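Local coordinates for GH26C (Muricauda sp. MAR_2010_75, PDB 6Q78), which probably hydrolyses internal beta-1,4-mannosidic linkages of mannans, acting as an endo-beta-mannanase of glycoside hydrolase family 26, at residues N79-G84 against P400-A405; K103-S108 against P383-P388; D301-G306 against T336-T341; G350-N355 against A390-E395. All blocks are in the same frame, centred on the assembly; numbering follows the deposited sequence.

Contact 1: residues N79-G84 against P400-A405; sequences NSFIVG and PEVILA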
loop_
_atom_site.group_PDB
_atom_site.type_symbol
_atom_site.label_atom_id
_atom_site.label_comp_id
_atom_site.label_asym_id
_atom_site.label_seq_id
_atom_site.Cartn_x
_atom_site.Cartn_y
_atom_site.Cartn_z
ATOM N N ASN A 79 -14.399 8.392 10.474
ATOM C CA ASN A 79 -14.351 7.915 11.845
ATOM C C ASN A 79 -13.824 6.500 12.027
ATOM O O ASN A 79 -13.903 5.986 13.148
ATOM C CB ASN A 79 -15.745 7.975 12.475
ATOM C CG ASN A 79 -16.753 7.161 11.718
ATOM O OD1 ASN A 79 -16.410 6.344 10.868
ATOM N ND2 ASN A 79 -18.033 7.379 12.030
ATOM N N SER A 80 -13.324 5.836 10.991
ATOM C CA SER A 80 -12.934 4.440 11.117
ATOM C C SER A 80 -11.777 4.204 10.157
ATOM O O SER A 80 -11.409 5.096 9.376
ATOM C CB SER A 80 -14.086 3.511 10.698
ATOM O OG SER A 80 -15.217 3.628 11.565
ATOM N N PHE A 81 -11.211 2.988 10.197
ATOM C CA PHE A 81 -10.193 2.624 9.217
ATOM C C PHE A 81 -10.109 1.102 9.048
ATOM O O PHE A 81 -10.297 0.333 10.001
ATOM C CB PHE A 81 -8.799 3.204 9.566
ATOM C CG PHE A 81 -8.335 2.869 10.947
ATOM C CD1 PHE A 81 -7.654 1.682 11.190
ATOM C CD2 PHE A 81 -8.556 3.736 11.996
ATOM C CE1 PHE A 81 -7.250 1.346 12.477
ATOM C CE2 PHE A 81 -8.131 3.428 13.300
ATOM C CZ PHE A 81 -7.469 2.231 13.539
ATOM N N ILE A 82 -9.805 0.686 7.827
ATOM C CA ILE A 82 -9.601 -0.740 7.555
ATOM C C ILE A 82 -8.198 -1.128 7.973
ATOM O O ILE A 82 -7.251 -0.362 7.765
ATOM C CB ILE A 82 -9.836 -1.007 6.061
ATOM C CG1 ILE A 82 -11.306 -0.735 5.724
ATOM C CG2 ILE A 82 -9.478 -2.447 5.686
ATOM C CD1 ILE A 82 -11.602 -0.739 4.203
ATOM N N VAL A 83 -8.062 -2.322 8.556
ATOM C CA VAL A 83 -6.764 -2.904 8.880
ATOM C C VAL A 83 -6.507 -4.084 7.963
ATOM O O VAL A 83 -7.326 -5.002 7.878
ATOM C CB VAL A 83 -6.725 -3.337 10.349
ATOM C CG1 VAL A 83 -5.494 -4.188 10.653
ATOM C CG2 VAL A 83 -6.748 -2.068 11.238
ATOM N N GLY A 84 -5.344 -4.072 7.313
ATOM C CA GLY A 84 -4.961 -5.206 6.494
ATOM C C GLY A 84 -3.528 -5.659 6.705
ATOM O O GLY A 84 -2.827 -5.192 7.612
ATOM N N PRO A 400 -13.955 0.259 18.158
ATOM C CA PRO A 400 -14.976 0.490 17.125
ATOM C C PRO A 400 -14.397 1.034 15.827
ATOM O O PRO A 400 -14.932 0.734 14.755
ATOM C CB PRO A 400 -15.966 1.457 17.796
ATOM C CG PRO A 400 -15.248 2.006 18.972
ATOM C CD PRO A 400 -14.254 0.974 19.413
ATOM N N GLU A 401 -13.305 1.806 15.892
ATOM C CA GLU A 401 -12.700 2.362 14.685
ATOM C C GLU A 401 -12.172 1.283 13.742
ATOM O O GLU A 401 -12.044 1.537 12.541
ATOM C CB GLU A 401 -11.543 3.289 15.068
ATOM C CG GLU A 401 -11.957 4.641 15.739
ATOM C CD GLU A 401 -12.541 4.517 17.156
ATOM O OE1 GLU A 401 -12.249 3.524 17.845
ATOM O OE2 GLU A 401 -13.306 5.430 17.598
ATOM N N VAL A 402 -11.792 0.117 14.256
ATOM C CA VAL A 402 -11.078 -0.873 13.431
ATOM C C VAL A 402 -12.064 -1.690 12.600
ATOM O O VAL A 402 -13.021 -2.271 13.136
ATOM C CB VAL A 402 -10.206 -1.796 14.302
ATOM C CG1 VAL A 402 -9.735 -3.012 13.512
ATOM C CG2 VAL A 402 -9.018 -1.044 14.888
ATOM N N ILE A 403 -11.794 -1.791 11.299
ATOM C CA ILE A 403 -12.609 -2.585 10.365
ATOM C C ILE A 403 -11.761 -3.740 9.830
ATOM O O ILE A 403 -10.765 -3.511 9.137
ATOM C CB ILE A 403 -13.129 -1.704 9.210
ATOM C CG1 ILE A 403 -13.981 -0.568 9.783
ATOM C CG2 ILE A 403 -13.907 -2.483 8.152
ATOM C CD1 ILE A 403 -14.415 0.425 8.726
ATOM N N LEU A 404 -12.173 -4.983 10.127
ATOM C CA LEU A 404 -11.637 -6.203 9.523
ATOM C C LEU A 404 -12.658 -6.736 8.511
ATOM O O LEU A 404 -13.700 -6.122 8.292
ATOM C CB LEU A 404 -11.323 -7.236 10.606
ATOM C CG LEU A 404 -10.276 -6.821 11.642
ATOM C CD1 LEU A 404 -10.080 -7.907 12.714
ATOM C CD2 LEU A 404 -8.942 -6.494 10.984
ATOM N N ALA A 405 -12.391 -7.910 7.924
ATOM C CA ALA A 405 -13.300 -8.427 6.903
ATOM C C ALA A 405 -14.731 -8.540 7.411
ATOM O O ALA A 405 -15.672 -8.181 6.705
ATOM C CB ALA A 405 -12.833 -9.793 6.378
HETATM O O HOH W 1 -14.318 7.229 15.703
HETATM O O HOH W 2 -16.442 1.426 12.728
#
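Phe81 and Ile403 join two parallel strands through their backbones: Phe81 N donates to Glu401 O at 2.9 Å, and Ile403 N returns a bond to Phe81 O at 2.9 Å. Val83 N then reaches Ile403 O at 3.0 Å, ending a short ladder that pairs Phe81 with Val402 and Ile82 with Ile403. The Phe81 ring rises on the same face as Val402, with CG wedged between the backbone N and the carbonyl carbon (chi1 54°). Its rim atom CE1 meets Val402 CG2 at 3.8 Å, and CE2 meets Glu401 CB, also at 3.8 Å. An alanine in place of Phe81 would probably open a gap beside Val402 CG2 and Glu401 CB. On the other face Ile403 CD1 lies 3.7 Å from Ser80 CB. Two waters extend the pairing: one donates to both Asn79 O and Glu401 OE2, the other links Ser80 OG to Pro400 O. Farther out, strand 81-86 belongs to the parallel barrel between strands 112-116 and 369-372, and strand 402-403 branches from its beginning. Phe81 packs on Leu360 and Thr361 of helix 351-361, while Val83 and Val402 share Phe396 of helix 390-397.

Contact 2: residues K103-S108 against P383-P388; sequences KKMTGS and PVPGLP
Met105 carries most of the apolar part of this contact, reaching from helix 101-106 to two prolines of the facing loop. Its CG stands anti to the backbone N (chi1 -175°) and the chain then bends, leaving SD 4.0 Å from Pro383 CG and 4.0 Å from Pro385 CD. Met105 SD also lies 3.5 Å from Val384 C. Carbon-to-oxygen packing adds to this: Met105 CG is 3.3 Å from Pro383 O, and Pro385 CG is 3.4 Å from Lys104 O. Lys104 offers its aliphatic stem to Val384 CG1, whereas its NZ turns to a salt bridge with Asp101 and to the carbonyl oxygens of Asp99 and Asn96. No hydrogen bond crosses between the segments; the polar bonds within each shape its own backbone. Ser108 N donates to Thr106 OG1 at 3.0 Å in an ST turn, just where Gly107 leaves the helix with positive phi. In the loop 383-388, Leu387 N bonds to Val384 O at 3.1 Å. That bond closes a type II beta turn with Pro385 and Gly386 at its central positions, the textbook proline-glycine pairing, so the arrangement is a helix end packed against a proline-rich surface turn before helix 390-397.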
loop_
_atom_site.group_PDB
_atom_site.type_symbol
_atom_site.label_atom_id
_atom_site.label_comp_id
_atom_site.label_asym_id
_atom_site.label_seq_id
_atom_site.Cartn_x
_atom_site.Cartn_y
_atom_site.Cartn_z
ATOM N N LYS A 103 -6.890 -14.052 10.757
ATOM C CA LYS A 103 -8.069 -14.877 11.066
ATOM C C LYS A 103 -7.767 -15.937 12.125
ATOM O O LYS A 103 -8.615 -16.214 12.984
ATOM C CB LYS A 103 -8.606 -15.531 9.792
ATOM C CG LYS A 103 -9.848 -16.401 10.030
ATOM C CD LYS A 103 -10.432 -16.828 8.695
ATOM C CE LYS A 103 -11.343 -18.007 8.868
ATOM N NZ LYS A 103 -12.554 -17.625 9.592
ATOM N N LYS A 104 -6.562 -16.531 12.111
ATOM C CA LYS A 104 -6.201 -17.424 13.219
ATOM C C LYS A 104 -6.335 -16.705 14.550
ATOM O O LYS A 104 -6.732 -17.305 15.558
ATOM C CB LYS A 104 -4.750 -17.919 13.092
ATOM C CG LYS A 104 -4.384 -18.754 11.835
ATOM C CD LYS A 104 -2.945 -19.254 11.984
ATOM C CE LYS A 104 -2.468 -20.096 10.828
ATOM N NZ LYS A 104 -2.091 -19.257 9.637
ATOM N N MET A 105 -5.934 -15.437 14.588
ATOM C CA MET A 105 -5.868 -14.652 15.814
ATOM C C MET A 105 -7.240 -14.148 16.236
ATOM O O MET A 105 -7.636 -14.319 17.404
ATOM C CB MET A 105 -4.933 -13.454 15.546
ATOM C CG MET A 105 -4.638 -12.566 16.774
ATOM S SD MET A 105 -3.765 -13.457 18.117
ATOM C CE MET A 105 -5.061 -13.552 19.385
ATOM N N THR A 106 -7.983 -13.521 15.303
ATOM C CA THR A 106 -9.193 -12.760 15.623
ATOM C C THR A 106 -10.486 -13.459 15.235
ATOM O O THR A 106 -11.555 -13.032 15.704
ATOM C CB THR A 106 -9.211 -11.397 14.906
ATOM O OG1 THR A 106 -9.506 -11.578 13.497
ATOM C CG2 THR A 106 -7.905 -10.648 15.082
ATOM N N GLY A 107 -10.419 -14.480 14.389
ATOM C CA GLY A 107 -11.608 -15.088 13.813
ATOM C C GLY A 107 -12.083 -14.439 12.535
ATOM O O GLY A 107 -12.927 -15.046 11.828
ATOM N N SER A 108 -11.571 -13.243 12.201
ATOM C CA SER A 108 -11.906 -12.553 10.961
ATOM C C SER A 108 -10.677 -12.436 10.080
ATOM O O SER A 108 -9.578 -12.236 10.579
ATOM C CB SER A 108 -12.419 -11.149 11.271
ATOM O OG SER A 108 -12.686 -10.450 10.054
ATOM N N PRO A 383 0.174 -10.981 15.757
ATOM C CA PRO A 383 0.350 -12.226 16.515
ATOM C C PRO A 383 -0.671 -13.283 16.115
ATOM O O PRO A 383 -1.688 -13.005 15.465
ATOM C CB PRO A 383 0.099 -11.787 17.964
ATOM C CG PRO A 383 -0.925 -10.680 17.816
ATOM C CD PRO A 383 -0.426 -9.910 16.569
ATOM N N VAL A 384 -0.352 -14.521 16.491
ATOM C CA VAL A 384 -1.323 -15.612 16.442
ATOM C C VAL A 384 -1.498 -16.080 17.884
ATOM O O VAL A 384 -0.713 -15.686 18.762
ATOM C CB VAL A 384 -0.884 -16.739 15.488
ATOM C CG1 VAL A 384 -0.776 -16.214 14.023
ATOM C CG2 VAL A 384 0.379 -17.409 15.966
ATOM N N PRO A 385 -2.488 -16.908 18.157
ATOM C CA PRO A 385 -2.747 -17.235 19.561
ATOM C C PRO A 385 -1.568 -17.904 20.272
ATOM O O PRO A 385 -0.901 -18.748 19.750
ATOM C CB PRO A 385 -3.992 -18.139 19.475
ATOM C CG PRO A 385 -4.701 -17.649 18.240
ATOM C CD PRO A 385 -3.566 -17.401 17.285
ATOM N N GLY A 386 -1.354 -17.467 21.498
ATOM C CA GLY A 386 -0.267 -17.952 22.316
ATOM C C GLY A 386 1.006 -17.132 22.198
ATOM O O GLY A 386 1.919 -17.346 22.943
ATOM N N LEU A 387 1.065 -16.191 21.268
ATOM C CA LEU A 387 2.260 -15.376 21.149
ATOM C C LEU A 387 2.128 -14.140 21.976
ATOM O O LEU A 387 1.062 -13.644 22.158
ATOM C CB LEU A 387 2.497 -14.946 19.697
ATOM C CG LEU A 387 2.889 -16.011 18.695
ATOM C CD1 LEU A 387 3.267 -15.302 17.382
ATOM C CD2 LEU A 387 4.058 -16.849 19.193
ATOM N N PRO A 388 3.251 -13.591 22.421
ATOM C CA PRO A 388 3.209 -12.323 23.126
ATOM C C PRO A 388 2.667 -11.285 22.128
ATOM O O PRO A 388 3.108 -11.287 20.967
ATOM C CB PRO A 388 4.679 -12.037 23.436
ATOM C CG PRO A 388 5.323 -13.354 23.451
ATOM C CD PRO A 388 4.583 -14.196 22.456
#

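Contact 3: residues D301-G306 against T336-T341; sequences DFNNQG and TGYFVT
The loops that leave two neighbouring barrel strands, 293-298 and 330-336, meet here at the C-terminal end of the barrel, with Phe302, Asn303 and Asn304 set against Thr336 and Tyr338. Nearest the barrel, Thr336 OG1 approaches the Phe302 ring obliquely, 3.4 Å from both CD2 and CE2; the hydroxyl itself is hydrogen-bonded to Asn298 O. Beyond it, CG of Tyr338 stands anti to the backbone N (chi1 177°), and the ring runs beside the 302-304 backbone, with CD1 3.7 Å from Phe302 O. Two asparagine side chains cross this ring at about a right angle. Asn303 lies beside it, its CG 4.1 Å from Tyr338 CE1, and Asn304 lies by the phenol, with CG 3.3 Å from Tyr338 OH and an amide plane 87° from that of the ring. The backbone that presents them is an inverse gamma turn centred on Asn303, in which Asn304 N bonds to Phe302 O at 2.9 Å. Gln305 NE2 steadies the turn by donating to Asn303 O at 3.2 Å, from above the carbonyl plane. An alanine in place of Tyr338 would probably leave Asn345 ND2 without its phenol partner and open a gap beside both asparagines. Phe302 and Tyr338 also touch helix 351-361, at Leu356 and Phe351 respectively. The contact thus grades from a buried ring beside an already bonded hydroxyl to an amide-lined phenol, whose bond to Asn345 probably helps to fix the position of the ring tip.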
loop_
_atom_site.group_PDB
_atom_site.type_symbol
_atom_site.label_atom_id
_atom_site.label_comp_id
_atom_site.label_asym_id
_atom_site.label_seq_id
_atom_site.Cartn_x
_atom_site.Cartn_y
_atom_site.Cartn_z
ATOM N N ASP A 301 9.176 5.188 14.015
ATOM C CA ASP A 301 8.683 5.848 15.217
ATOM C C ASP A 301 8.056 4.876 16.200
ATOM O O ASP A 301 7.861 5.246 17.368
ATOM C CB ASP A 301 7.723 6.973 14.858
ATOM C CG ASP A 301 8.418 8.111 14.127
ATOM O OD1 ASP A 301 9.590 8.415 14.459
ATOM O OD2 ASP A 301 7.785 8.692 13.213
ATOM N N PHE A 302 7.843 3.634 15.779
ATOM C CA PHE A 302 7.305 2.579 16.625
ATOM C C PHE A 302 8.368 1.606 17.125
ATOM O O PHE A 302 8.053 0.715 17.920
ATOM C CB PHE A 302 6.195 1.823 15.889
ATOM C CG PHE A 302 4.988 2.671 15.567
ATOM C CD1 PHE A 302 4.183 3.170 16.584
ATOM C CD2 PHE A 302 4.669 2.984 14.253
ATOM C CE1 PHE A 302 3.083 3.955 16.302
ATOM C CE2 PHE A 302 3.552 3.771 13.968
ATOM C CZ PHE A 302 2.753 4.246 15.006
ATOM N N ASN A 303 9.630 1.778 16.731
ATOM C CA ASN A 303 10.648 0.767 17.025
ATOM C C ASN A 303 11.280 1.048 18.387
ATOM O O ASN A 303 12.383 1.593 18.512
ATOM C CB ASN A 303 11.694 0.711 15.916
ATOM C CG ASN A 303 12.575 -0.531 16.033
ATOM O OD1 ASN A 303 12.594 -1.179 17.070
ATOM N ND2 ASN A 303 13.288 -0.872 14.960
ATOM N N ASN A 304 10.539 0.679 19.439
ATOM C CA ASN A 304 10.981 0.878 20.822
ATOM C C ASN A 304 11.394 2.329 21.079
ATOM O O ASN A 304 12.454 2.598 21.645
ATOM C CB ASN A 304 12.167 -0.024 21.178
ATOM C CG ASN A 304 11.859 -1.481 21.106
ATOM O OD1 ASN A 304 12.366 -2.184 20.227
ATOM N ND2 ASN A 304 11.075 -1.969 22.054
ATOM N N GLN A 305 10.568 3.270 20.625
ATOM C CA GLN A 305 10.845 4.693 20.786
ATOM C C GLN A 305 9.946 5.352 21.827
ATOM O O GLN A 305 9.968 6.585 21.962
ATOM C CB GLN A 305 10.682 5.409 19.440
ATOM C CG GLN A 305 11.600 4.912 18.320
ATOM C CD GLN A 305 13.038 5.316 18.501
ATOM O OE1 GLN A 305 13.433 6.427 18.123
ATOM N NE2 GLN A 305 13.840 4.434 19.074
ATOM N N GLY A 306 9.143 4.572 22.559
ATOM C CA GLY A 306 8.402 5.166 23.656
ATOM C C GLY A 306 7.300 6.102 23.175
ATOM O O GLY A 306 6.944 6.169 21.996
ATOM N N THR A 336 3.056 -0.304 8.353
ATOM C CA THR A 336 3.497 -0.111 9.722
ATOM C C THR A 336 3.680 -1.477 10.371
ATOM O O THR A 336 3.467 -2.532 9.751
ATOM C CB THR A 336 2.503 0.759 10.510
ATOM O OG1 THR A 336 3.120 1.231 11.723
ATOM C CG2 THR A 336 1.222 -0.032 10.817
ATOM N N GLY A 337 4.124 -1.444 11.623
ATOM C CA GLY A 337 4.340 -2.668 12.370
ATOM C C GLY A 337 5.540 -2.541 13.279
ATOM O O GLY A 337 6.379 -1.641 13.145
ATOM N N TYR A 338 5.595 -3.432 14.251
ATOM C CA TYR A 338 6.772 -3.637 15.090
ATOM C C TYR A 338 7.106 -5.116 14.972
ATOM O O TYR A 338 6.319 -5.965 15.408
ATOM C CB TYR A 338 6.517 -3.265 16.551
ATOM C CG TYR A 338 7.742 -3.555 17.388
ATOM C CD1 TYR A 338 8.880 -2.791 17.252
ATOM C CD2 TYR A 338 7.766 -4.604 18.310
ATOM C CE1 TYR A 338 10.017 -3.056 17.990
ATOM C CE2 TYR A 338 8.908 -4.863 19.067
ATOM C CZ TYR A 338 10.024 -4.083 18.877
ATOM O OH TYR A 338 11.176 -4.324 19.613
ATOM N N PHE A 339 8.242 -5.428 14.355
ATOM C CA PHE A 339 8.597 -6.814 14.071
ATOM C C PHE A 339 9.180 -7.491 15.307
ATOM O O PHE A 339 10.116 -6.973 15.929
ATOM C CB PHE A 339 9.612 -6.888 12.932
ATOM C CG PHE A 339 9.102 -6.437 11.597
ATOM C CD1 PHE A 339 8.341 -7.277 10.809
ATOM C CD2 PHE A 339 9.455 -5.192 11.098
ATOM C CE1 PHE A 339 7.909 -6.865 9.546
ATOM C CE2 PHE A 339 9.013 -4.767 9.855
ATOM C CZ PHE A 339 8.232 -5.608 9.076
ATOM N N VAL A 340 8.635 -8.664 15.646
ATOM C CA VAL A 340 9.053 -9.446 16.802
ATOM C C VAL A 340 9.668 -10.742 16.307
ATOM O O VAL A 340 9.045 -11.476 15.530
ATOM C CB VAL A 340 7.859 -9.750 17.726
ATOM C CG1 VAL A 340 8.283 -10.657 18.875
ATOM C CG2 VAL A 340 7.267 -8.464 18.273
ATOM N N THR A 341 10.888 -11.027 16.767
ATOM C CA THR A 341 11.544 -12.319 16.572
ATOM C C THR A 341 11.953 -12.781 17.966
ATOM O O THR A 341 12.836 -12.179 18.579
ATOM C CB THR A 341 12.756 -12.157 15.647
ATOM O OG1 THR A 341 12.341 -11.523 14.424
ATOM C CG2 THR A 341 13.386 -13.507 15.313
#

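Contact 4: residues G350-N355 against A390-E395; sequences GFFTNN and ANDFME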
loop_
_atom_site.group_PDB
_atom_site.type_symbol
_atom_site.label_atom_id
_atom_site.label_comp_id
_atom_site.label_asym_id
_atom_site.label_seq_id
_atom_site.Cartn_x
_atom_site.Cartn_y
_atom_site.Cartn_z
ATOM N N GLY A 350 1.513 -3.308 25.325
ATOM C CA GLY A 350 0.509 -2.368 24.876
ATOM C C GLY A 350 0.782 -1.735 23.533
ATOM O O GLY A 350 0.189 -0.701 23.219
ATOM N N PHE A 351 1.659 -2.331 22.719
ATOM C CA PHE A 351 1.976 -1.741 21.418
ATOM C C PHE A 351 0.726 -1.389 20.613
ATOM O O PHE A 351 0.595 -0.277 20.092
ATOM C CB PHE A 351 2.860 -2.656 20.568
ATOM C CG PHE A 351 3.081 -2.103 19.208
ATOM C CD1 PHE A 351 3.884 -0.978 19.041
ATOM C CD2 PHE A 351 2.417 -2.620 18.102
ATOM C CE1 PHE A 351 4.051 -0.400 17.793
ATOM C CE2 PHE A 351 2.585 -2.050 16.844
ATOM C CZ PHE A 351 3.405 -0.922 16.685
ATOM N N PHE A 352 -0.164 -2.356 20.406
ATOM C CA PHE A 352 -1.260 -2.106 19.472
ATOM C C PHE A 352 -2.275 -1.142 20.061
ATOM O O PHE A 352 -2.750 -0.223 19.376
ATOM C CB PHE A 352 -1.945 -3.423 19.076
ATOM C CG PHE A 352 -1.055 -4.371 18.316
ATOM C CD1 PHE A 352 -0.719 -4.112 16.983
ATOM C CD2 PHE A 352 -0.564 -5.518 18.922
ATOM C CE1 PHE A 352 0.116 -4.980 16.269
ATOM C CE2 PHE A 352 0.274 -6.411 18.200
ATOM C CZ PHE A 352 0.607 -6.129 16.867
ATOM N N THR A 353 -2.638 -1.350 21.320
ATOM C CA THR A 353 -3.721 -0.575 21.904
ATOM C C THR A 353 -3.264 0.817 22.314
ATOM O O THR A 353 -4.002 1.792 22.115
ATOM C CB THR A 353 -4.294 -1.334 23.097
ATOM O OG1 THR A 353 -4.839 -2.585 22.627
ATOM C CG2 THR A 353 -5.373 -0.517 23.768
ATOM N N ASN A 354 -2.056 0.942 22.878
ATOM C CA ASN A 354 -1.616 2.203 23.472
ATOM C C ASN A 354 -0.689 3.008 22.573
ATOM O O ASN A 354 -0.512 4.218 22.807
ATOM C CB ASN A 354 -0.857 1.932 24.769
ATOM C CG ASN A 354 -1.715 1.206 25.786
ATOM O OD1 ASN A 354 -2.922 1.436 25.866
ATOM N ND2 ASN A 354 -1.102 0.312 26.552
ATOM N N ASN A 355 -0.049 2.367 21.601
ATOM C CA ASN A 355 0.922 3.046 20.750
ATOM C C ASN A 355 0.349 3.230 19.350
ATOM O O ASN A 355 0.066 4.351 18.931
ATOM C CB ASN A 355 2.258 2.299 20.710
ATOM C CG ASN A 355 2.975 2.311 22.047
ATOM O OD1 ASN A 355 2.414 2.709 23.084
ATOM N ND2 ASN A 355 4.245 1.883 22.032
ATOM N N ALA A 390 -0.732 -11.100 21.726
ATOM C CA ALA A 390 -2.023 -11.555 21.238
ATOM C C ALA A 390 -3.201 -10.843 21.887
ATOM O O ALA A 390 -4.068 -10.365 21.215
ATOM C CB ALA A 390 -2.133 -13.064 21.450
ATOM N N ASN A 391 -3.212 -10.721 23.211
ATOM C CA ASN A 391 -4.319 -10.052 23.871
ATOM C C ASN A 391 -4.406 -8.573 23.526
ATOM O O ASN A 391 -5.464 -8.025 23.348
ATOM C CB ASN A 391 -4.308 -10.289 25.393
ATOM C CG ASN A 391 -5.558 -9.752 26.067
ATOM O OD1 ASN A 391 -5.512 -8.753 26.753
ATOM N ND2 ASN A 391 -6.685 -10.415 25.836
ATOM N N ASP A 392 -3.240 -7.947 23.439
ATOM C CA ASP A 392 -3.143 -6.540 23.086
ATOM C C ASP A 392 -3.727 -6.337 21.671
ATOM O O ASP A 392 -4.470 -5.433 21.441
ATOM C CB ASP A 392 -1.668 -6.108 23.178
ATOM C CG ASP A 392 -1.411 -4.702 22.690
ATOM O OD1 ASP A 392 -2.231 -3.833 22.879
ATOM O OD2 ASP A 392 -0.338 -4.527 22.134
ATOM N N PHE A 393 -3.402 -7.232 20.763
ATOM C CA PHE A 393 -3.941 -7.146 19.412
ATOM C C PHE A 393 -5.455 -7.312 19.414
ATOM O O PHE A 393 -6.138 -6.652 18.694
ATOM C CB PHE A 393 -3.289 -8.186 18.519
ATOM C CG PHE A 393 -3.588 -8.021 17.056
ATOM C CD1 PHE A 393 -2.968 -7.044 16.342
ATOM C CD2 PHE A 393 -4.447 -8.847 16.413
ATOM C CE1 PHE A 393 -3.202 -6.895 14.985
ATOM C CE2 PHE A 393 -4.708 -8.703 15.073
ATOM C CZ PHE A 393 -4.073 -7.722 14.344
ATOM N N MET A 394 -5.970 -8.220 20.239
ATOM C CA MET A 394 -7.409 -8.411 20.320
ATOM C C MET A 394 -8.106 -7.174 20.819
ATOM O O MET A 394 -9.147 -6.815 20.345
ATOM C CB MET A 394 -7.738 -9.586 21.237
ATOM C CG MET A 394 -7.340 -10.921 20.668
ATOM S SD MET A 394 -8.237 -11.395 19.175
ATOM C CE MET A 394 -9.870 -10.751 19.424
ATOM N N GLU A 395 -7.511 -6.524 21.801
ATOM C CA GLU A 395 -8.075 -5.307 22.310
ATOM C C GLU A 395 -8.091 -4.232 21.229
ATOM O O GLU A 395 -9.063 -3.538 21.078
ATOM C CB GLU A 395 -7.342 -4.829 23.572
ATOM C CG GLU A 395 -7.993 -3.602 24.171
ATOM C CD GLU A 395 -7.378 -3.157 25.474
ATOM O OE1 GLU A 395 -6.385 -3.748 25.913
ATOM O OE2 GLU A 395 -7.905 -2.194 26.010
#
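Asp392 CG lies anti to its backbone N (chi1 174°), which sets it toward the first turn of helix 351-361; there Thr353 OG1, anti to its own carbonyl carbon, sits beside its backbone N, where both can meet OD1. The two carboxylate oxygens divide the work. OD2 accepts from Phe352 N at 2.8 Å, whereas OD1 takes two bonds, from Thr353 N at 3.0 Å and from Thr353 OG1 at 2.9 Å. Both backbone donors arrive on the syn side, somewhat out of the carboxylate plane, and the hydroxyl comes nearly along the C-O axis of OD1. Three bonds therefore fix the rotation of the group, and the N-terminal end of the helix would be expected to favour its negative charge. Next to it the Phe393 edge meets the Phe352 face in a T-shaped stack, centroids 4.8 Å apart and planes at 77°, with Phe393 CD1 over the ring centre. The opposite face of Phe352 receives Phe351 CD2. Thr353 CG2 lies 3.7 Å from Glu395 CD, the two side chains crossing at about a right angle. The short helical segments approach to 7.6 Å with directions 49° apart. This is helix-helix packing on the outside of a TIM barrel, in which an aspartate from one helix accepts from backbone N-H groups in the first turn of another.

Following the chain from the N terminus, residues 79-84 open contact 1 on a barrel strand, and 103-108 open contact 2 on the helix that comes next. Contact 3 closes first, joining 301-306 to 336-341 across helix 306-327 and strand 330-336, well within the spans of contacts 1 and 2. Contact 4 begins afterwards at 350-355 and crosses contact 2: 383-388 closes the latter before 390-395 closes the former. Contact 1 encloses all three, closing last at 400-405. Contact 2 touches contact 4 through Met105 and Pro383, contact 4 touches contact 3 through Phe351, and Ser108 meets Leu404 of contact 1. Contacts 1 and 2 tie the chain's last part to its early strand and helix; contacts 3 and 4 join later elements.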